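Local coordinates for mitochondrial enolase superfamily member 1 (Homo sapiens, PDB 4A35), which catalyses the magnesium-dependent dehydration of L-fuconate to 2-keto-3-deoxy-L-fuconate in the breakdown of L-fucose, at residues 82-96 / 113-127. Sequence-based numbering, arbitrary orientation. Where two conformers were deposited one is given.
Sequences LKDIVGDFRGFYRQL and HLATAAVLNAVWDLW
Y93 OH lies at the edge of the H113 imidazole, 3.5 Å from H113 CE1, and hydrogen-bonds to E108 OE2, while H113 NE2 bonds to E338; a phenol suits because its ring also packs on L120. Most of the rest is apolar. L120 is a knob among F89, F92, Y93 and L96, its two methyls reaching different rings: CD1 is 3.5 Å from Y93 CD2, CD2 3.6 Å from F89 CE1. F89 answers as a knob among L120, V123, W124 and W127. Its flat ring suits the W124 pyrrole, nearly parallel (12°) but slid along it; W124 NE1 finds its polar partner in N337. W127 CZ3 meets the F89 edge. With CG anti to the backbone N (chi1 -178°), W127 offers one indole face to V86, whose CB makes a CH-pi contact. Replacing W127 with an alanine is likely to strip V86 of this cover and leave the F89 edge without that neighbour. From helix 82-86, L82 CD1 and I85 CG2 pack on V123 CG1, and L82 CD2 against L126. D88 N-caps helix 89-97. In this N-terminal domain, V123 and L126 also touch I42 of strand 36-44, while helix 335-348 borders F89, Y93, L120 and W124.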
loop_
_atom_site.group_PDB
_atom_site.type_symbol
_atom_site.label_atom_id
_atom_site.label_comp_id
_atom_site.label_asym_id
_atom_site.label_seq_id
_atom_site.Cartn_x
_atom_site.Cartn_y
_atom_site.Cartn_z
ATOM N N LEU A 82 21.116 15.502 14.590
ATOM C CA LEU A 82 21.268 14.078 14.246
ATOM C C LEU A 82 21.326 13.195 15.514
ATOM O O LEU A 82 20.780 12.089 15.503
ATOM C CB LEU A 82 22.507 13.850 13.361
ATOM C CG LEU A 82 22.729 12.401 12.858
ATOM C CD1 LEU A 82 21.489 11.865 12.067
ATOM C CD2 LEU A 82 23.980 12.309 12.050
ATOM N N LYS A 83 21.922 13.722 16.620
ATOM C CA LYS A 83 22.012 13.028 17.906
ATOM C C LYS A 83 20.613 12.649 18.438
ATOM O O LYS A 83 20.429 11.541 18.949
ATOM C CB LYS A 83 22.737 13.918 18.941
ATOM C CG LYS A 83 23.101 13.198 20.216
ATOM N N ASP A 84 19.633 13.560 18.245
ATOM C CA ASP A 84 18.247 13.423 18.684
ATOM C C ASP A 84 17.495 12.383 17.876
ATOM O O ASP A 84 16.611 11.728 18.429
ATOM C CB ASP A 84 17.518 14.779 18.601
ATOM C CG ASP A 84 17.915 15.764 19.700
ATOM O OD1 ASP A 84 18.534 15.331 20.698
ATOM O OD2 ASP A 84 17.548 16.945 19.590
ATOM N N ILE A 85 17.812 12.275 16.573
ATOM C CA ILE A 85 17.215 11.281 15.673
ATOM C C ILE A 85 17.749 9.895 16.059
ATOM O O ILE A 85 16.967 9.028 16.416
ATOM C CB ILE A 85 17.501 11.596 14.170
ATOM C CG1 ILE A 85 16.817 12.919 13.726
ATOM C CG2 ILE A 85 17.064 10.382 13.287
ATOM C CD1 ILE A 85 17.188 13.413 12.299
ATOM N N VAL A 86 19.073 9.708 16.012
ATOM C CA VAL A 86 19.735 8.407 16.231
ATOM C C VAL A 86 19.575 7.959 17.702
ATOM O O VAL A 86 19.600 6.763 17.964
ATOM C CB VAL A 86 21.217 8.345 15.702
ATOM C CG1 VAL A 86 21.281 8.726 14.211
ATOM C CG2 VAL A 86 22.156 9.214 16.519
ATOM N N GLY A 87 19.351 8.913 18.607
ATOM C CA GLY A 87 19.125 8.678 20.031
ATOM C C GLY A 87 17.740 8.129 20.343
ATOM O O GLY A 87 17.526 7.560 21.417
ATOM N N ASP A 88 16.770 8.317 19.425
ATOM C CA ASP A 88 15.399 7.767 19.560
ATOM C C ASP A 88 14.938 7.499 18.149
ATOM O O ASP A 88 14.059 8.203 17.620
ATOM C CB ASP A 88 14.439 8.704 20.327
ATOM C CG ASP A 88 13.019 8.146 20.470
ATOM O OD1 ASP A 88 12.829 6.911 20.248
ATOM O OD2 ASP A 88 12.109 8.930 20.788
ATOM N N PHE A 89 15.578 6.497 17.510
ATOM C CA PHE A 89 15.333 6.231 16.103
ATOM C C PHE A 89 13.927 5.669 15.926
ATOM O O PHE A 89 13.252 6.034 14.960
ATOM C CB PHE A 89 16.425 5.349 15.510
ATOM C CG PHE A 89 16.921 5.780 14.137
ATOM C CD1 PHE A 89 16.057 6.403 13.225
ATOM C CD2 PHE A 89 18.243 5.564 13.759
ATOM C CE1 PHE A 89 16.508 6.790 11.945
ATOM C CE2 PHE A 89 18.690 5.918 12.469
ATOM C CZ PHE A 89 17.811 6.524 11.569
ATOM N N ARG A 90 13.434 4.906 16.911
ATOM C CA ARG A 90 12.043 4.413 16.921
ATOM C C ARG A 90 11.037 5.587 16.844
ATOM O O ARG A 90 10.111 5.547 16.037
ATOM C CB ARG A 90 11.776 3.598 18.202
ATOM C CG ARG A 90 10.309 3.208 18.352
ATOM C CD ARG A 90 10.090 2.528 19.655
ATOM N NE ARG A 90 10.930 1.337 19.741
ATOM C CZ ARG A 90 11.274 0.734 20.870
ATOM N NH1 ARG A 90 10.805 1.174 22.039
ATOM N NH2 ARG A 90 12.058 -0.331 20.844
ATOM N N GLY A 91 11.239 6.611 17.682
ATOM C CA GLY A 91 10.409 7.816 17.716
ATOM C C GLY A 91 10.384 8.536 16.384
ATOM O O GLY A 91 9.310 8.901 15.881
ATOM N N PHE A 92 11.581 8.716 15.777
ATOM C CA PHE A 92 11.690 9.388 14.455
ATOM C C PHE A 92 10.991 8.556 13.360
ATOM O O PHE A 92 10.232 9.100 12.525
ATOM C CB PHE A 92 13.162 9.619 14.110
ATOM C CG PHE A 92 13.356 10.368 12.818
ATOM C CD1 PHE A 92 13.003 11.715 12.716
ATOM C CD2 PHE A 92 13.864 9.726 11.697
ATOM C CE1 PHE A 92 13.232 12.421 11.544
ATOM C CE2 PHE A 92 14.085 10.439 10.505
ATOM C CZ PHE A 92 13.749 11.778 10.438
ATOM N N TYR A 93 11.212 7.215 13.405
ATOM C CA TYR A 93 10.543 6.284 12.510
ATOM C C TYR A 93 9.003 6.440 12.608
ATOM O O TYR A 93 8.318 6.596 11.583
ATOM C CB TYR A 93 10.966 4.839 12.845
ATOM C CG TYR A 93 10.417 3.840 11.853
ATOM C CD1 TYR A 93 9.145 3.279 12.024
ATOM C CD2 TYR A 93 11.119 3.533 10.684
ATOM C CE1 TYR A 93 8.628 2.374 11.096
ATOM C CE2 TYR A 93 10.593 2.678 9.725
ATOM C CZ TYR A 93 9.340 2.106 9.929
ATOM O OH TYR A 93 8.816 1.277 8.965
ATOM N N ARG A 94 8.460 6.470 13.855
ATOM C CA ARG A 94 7.019 6.634 14.079
ATOM C C ARG A 94 6.517 8.009 13.524
ATOM O O ARG A 94 5.416 8.085 12.997
ATOM C CB ARG A 94 6.689 6.487 15.583
ATOM C CG ARG A 94 5.215 6.616 15.951
ATOM C CD ARG A 94 4.364 5.433 15.480
ATOM N NE ARG A 94 4.745 4.180 16.134
ATOM C CZ ARG A 94 4.328 3.822 17.346
ATOM N NH1 ARG A 94 3.499 4.607 18.029
ATOM N NH2 ARG A 94 4.728 2.681 17.879
ATOM N N GLN A 95 7.306 9.074 13.646
ATOM C CA GLN A 95 6.844 10.379 13.147
ATOM C C GLN A 95 6.746 10.393 11.600
ATOM O O GLN A 95 5.743 10.899 11.057
ATOM C CB GLN A 95 7.720 11.528 13.655
ATOM C CG GLN A 95 7.227 12.892 13.187
ATOM C CD GLN A 95 5.797 13.305 13.556
ATOM O OE1 GLN A 95 4.763 12.903 12.910
ATOM N NE2 GLN A 95 5.754 14.331 14.426
ATOM N N LEU A 96 7.714 9.759 10.913
ATOM C CA LEU A 96 7.672 9.660 9.453
ATOM C C LEU A 96 6.532 8.753 8.954
ATOM O O LEU A 96 5.913 9.074 7.931
ATOM C CB LEU A 96 8.977 9.111 8.874
ATOM C CG LEU A 96 10.229 10.004 8.973
ATOM C CD1 LEU A 96 11.334 9.464 8.078
ATOM C CD2 LEU A 96 9.931 11.439 8.571
ATOM N N HIS A 113 5.690 5.250 1.739
ATOM C CA HIS A 113 6.707 4.385 2.375
ATOM C C HIS A 113 8.006 4.365 1.565
ATOM O O HIS A 113 9.108 4.346 2.152
ATOM C CB HIS A 113 6.172 2.984 2.626
ATOM C CG HIS A 113 6.679 2.386 3.911
ATOM N ND1 HIS A 113 6.605 3.078 5.110
ATOM C CD2 HIS A 113 7.110 1.122 4.159
ATOM C CE1 HIS A 113 7.129 2.267 6.016
ATOM N NE2 HIS A 113 7.382 1.055 5.497
ATOM N N LEU A 114 7.904 4.365 0.218
ATOM C CA LEU A 114 9.099 4.484 -0.639
ATOM C C LEU A 114 9.851 5.788 -0.315
ATOM O O LEU A 114 11.081 5.765 -0.089
ATOM C CB LEU A 114 8.672 4.483 -2.118
ATOM C CG LEU A 114 8.038 3.150 -2.618
ATOM C CD1 LEU A 114 7.756 3.247 -4.089
ATOM C CD2 LEU A 114 9.020 1.951 -2.418
ATOM N N ALA A 115 9.098 6.904 -0.174
ATOM C CA ALA A 115 9.684 8.173 0.185
ATOM C C ALA A 115 10.326 8.110 1.577
ATOM O O ALA A 115 11.409 8.641 1.781
ATOM C CB ALA A 115 8.633 9.285 0.128
ATOM N N THR A 116 9.624 7.503 2.548
ATOM C CA THR A 116 10.151 7.326 3.901
ATOM C C THR A 116 11.486 6.530 3.857
ATOM O O THR A 116 12.482 6.924 4.532
ATOM C CB THR A 116 9.124 6.567 4.800
ATOM O OG1 THR A 116 7.928 7.346 4.928
ATOM C CG2 THR A 116 9.700 6.243 6.181
ATOM N N ALA A 117 11.544 5.462 3.014
ATOM C CA ALA A 117 12.766 4.649 2.915
ATOM C C ALA A 117 13.929 5.498 2.359
ATOM O O ALA A 117 15.035 5.426 2.906
ATOM C CB ALA A 117 12.552 3.401 2.019
ATOM N N ALA A 118 13.646 6.388 1.404
ATOM C CA ALA A 118 14.678 7.247 0.800
ATOM C C ALA A 118 15.268 8.228 1.833
ATOM O O ALA A 118 16.496 8.374 1.916
ATOM C CB ALA A 118 14.099 8.007 -0.403
ATOM N N VAL A 119 14.396 8.837 2.658
ATOM C CA VAL A 119 14.810 9.791 3.708
ATOM C C VAL A 119 15.610 9.039 4.776
ATOM O O VAL A 119 16.727 9.469 5.149
ATOM C CB VAL A 119 13.574 10.526 4.292
ATOM C CG1 VAL A 119 13.914 11.284 5.568
ATOM C CG2 VAL A 119 12.950 11.471 3.239
ATOM N N LEU A 120 15.021 7.940 5.296
ATOM C CA LEU A 120 15.714 7.135 6.337
ATOM C C LEU A 120 17.069 6.568 5.831
ATOM O O LEU A 120 18.052 6.558 6.613
ATOM C CB LEU A 120 14.790 6.009 6.820
ATOM C CG LEU A 120 13.657 6.425 7.777
ATOM C CD1 LEU A 120 12.697 5.242 8.088
ATOM C CD2 LEU A 120 14.223 6.959 9.109
ATOM N N ASN A 121 17.168 6.143 4.537
ATOM C CA ASN A 121 18.427 5.677 3.951
ATOM C C ASN A 121 19.490 6.766 4.031
ATOM O O ASN A 121 20.629 6.452 4.307
ATOM C CB ASN A 121 18.273 5.189 2.481
ATOM C CG ASN A 121 17.552 3.832 2.397
ATOM O OD1 ASN A 121 17.467 3.096 3.386
ATOM N ND2 ASN A 121 17.048 3.448 1.219
ATOM N N ALA A 122 19.114 8.057 3.738
ATOM C CA ALA A 122 20.046 9.174 3.805
ATOM C C ALA A 122 20.520 9.403 5.281
ATOM O O ALA A 122 21.697 9.667 5.533
ATOM C CB ALA A 122 19.389 10.435 3.206
ATOM N N VAL A 123 19.635 9.193 6.263
ATOM C CA VAL A 123 20.031 9.378 7.670
ATOM C C VAL A 123 21.014 8.258 8.105
ATOM O O VAL A 123 22.020 8.546 8.750
ATOM C CB VAL A 123 18.771 9.456 8.598
ATOM C CG1 VAL A 123 19.168 9.496 10.071
ATOM C CG2 VAL A 123 17.901 10.686 8.258
ATOM N N TRP A 124 20.732 6.985 7.726
ATOM C CA TRP A 124 21.646 5.842 8.044
ATOM C C TRP A 124 23.008 6.074 7.372
ATOM O O TRP A 124 24.043 5.867 8.000
ATOM C CB TRP A 124 21.029 4.519 7.593
ATOM C CG TRP A 124 20.026 4.015 8.590
ATOM C CD1 TRP A 124 18.666 4.191 8.562
ATOM C CD2 TRP A 124 20.321 3.338 9.815
ATOM N NE1 TRP A 124 18.103 3.694 9.715
ATOM C CE2 TRP A 124 19.085 3.071 10.454
ATOM C CE3 TRP A 124 21.515 2.843 10.391
ATOM C CZ2 TRP A 124 19.008 2.390 11.674
ATOM C CZ3 TRP A 124 21.430 2.098 11.570
ATOM C CH2 TRP A 124 20.189 1.880 12.198
ATOM N N ASP A 125 23.009 6.585 6.124
ATOM C CA ASP A 125 24.281 6.870 5.415
ATOM C C ASP A 125 25.084 7.920 6.168
ATOM O O ASP A 125 26.264 7.692 6.496
ATOM C CB ASP A 125 24.012 7.324 3.972
ATOM C CG ASP A 125 25.300 7.588 3.179
ATOM O OD1 ASP A 125 26.159 6.646 3.084
ATOM O OD2 ASP A 125 25.424 8.700 2.612
ATOM N N LEU A 126 24.408 9.003 6.557
ATOM C CA LEU A 126 25.033 10.087 7.297
ATOM C C LEU A 126 25.602 9.612 8.643
ATOM O O LEU A 126 26.769 9.909 8.972
ATOM C CB LEU A 126 23.989 11.193 7.506
ATOM C CG LEU A 126 24.433 12.415 8.324
ATOM C CD1 LEU A 126 25.708 13.092 7.725
ATOM C CD2 LEU A 126 23.266 13.423 8.435
ATOM N N TRP A 127 24.802 8.888 9.412
ATOM C CA TRP A 127 25.201 8.377 10.720
ATOM C C TRP A 127 26.441 7.466 10.572
ATOM O O TRP A 127 27.456 7.676 11.258
ATOM C CB TRP A 127 23.999 7.608 11.357
ATOM C CG TRP A 127 24.254 7.075 12.735
ATOM C CD1 TRP A 127 25.255 7.445 13.591
ATOM C CD2 TRP A 127 23.490 6.073 13.423
ATOM N NE1 TRP A 127 25.170 6.731 14.758
ATOM C CE2 TRP A 127 24.054 5.934 14.712
ATOM C CE3 TRP A 127 22.299 5.387 13.130
ATOM C CZ2 TRP A 127 23.551 5.024 15.656
ATOM C CZ3 TRP A 127 21.781 4.517 14.082
ATOM C CH2 TRP A 127 22.392 4.359 15.334
#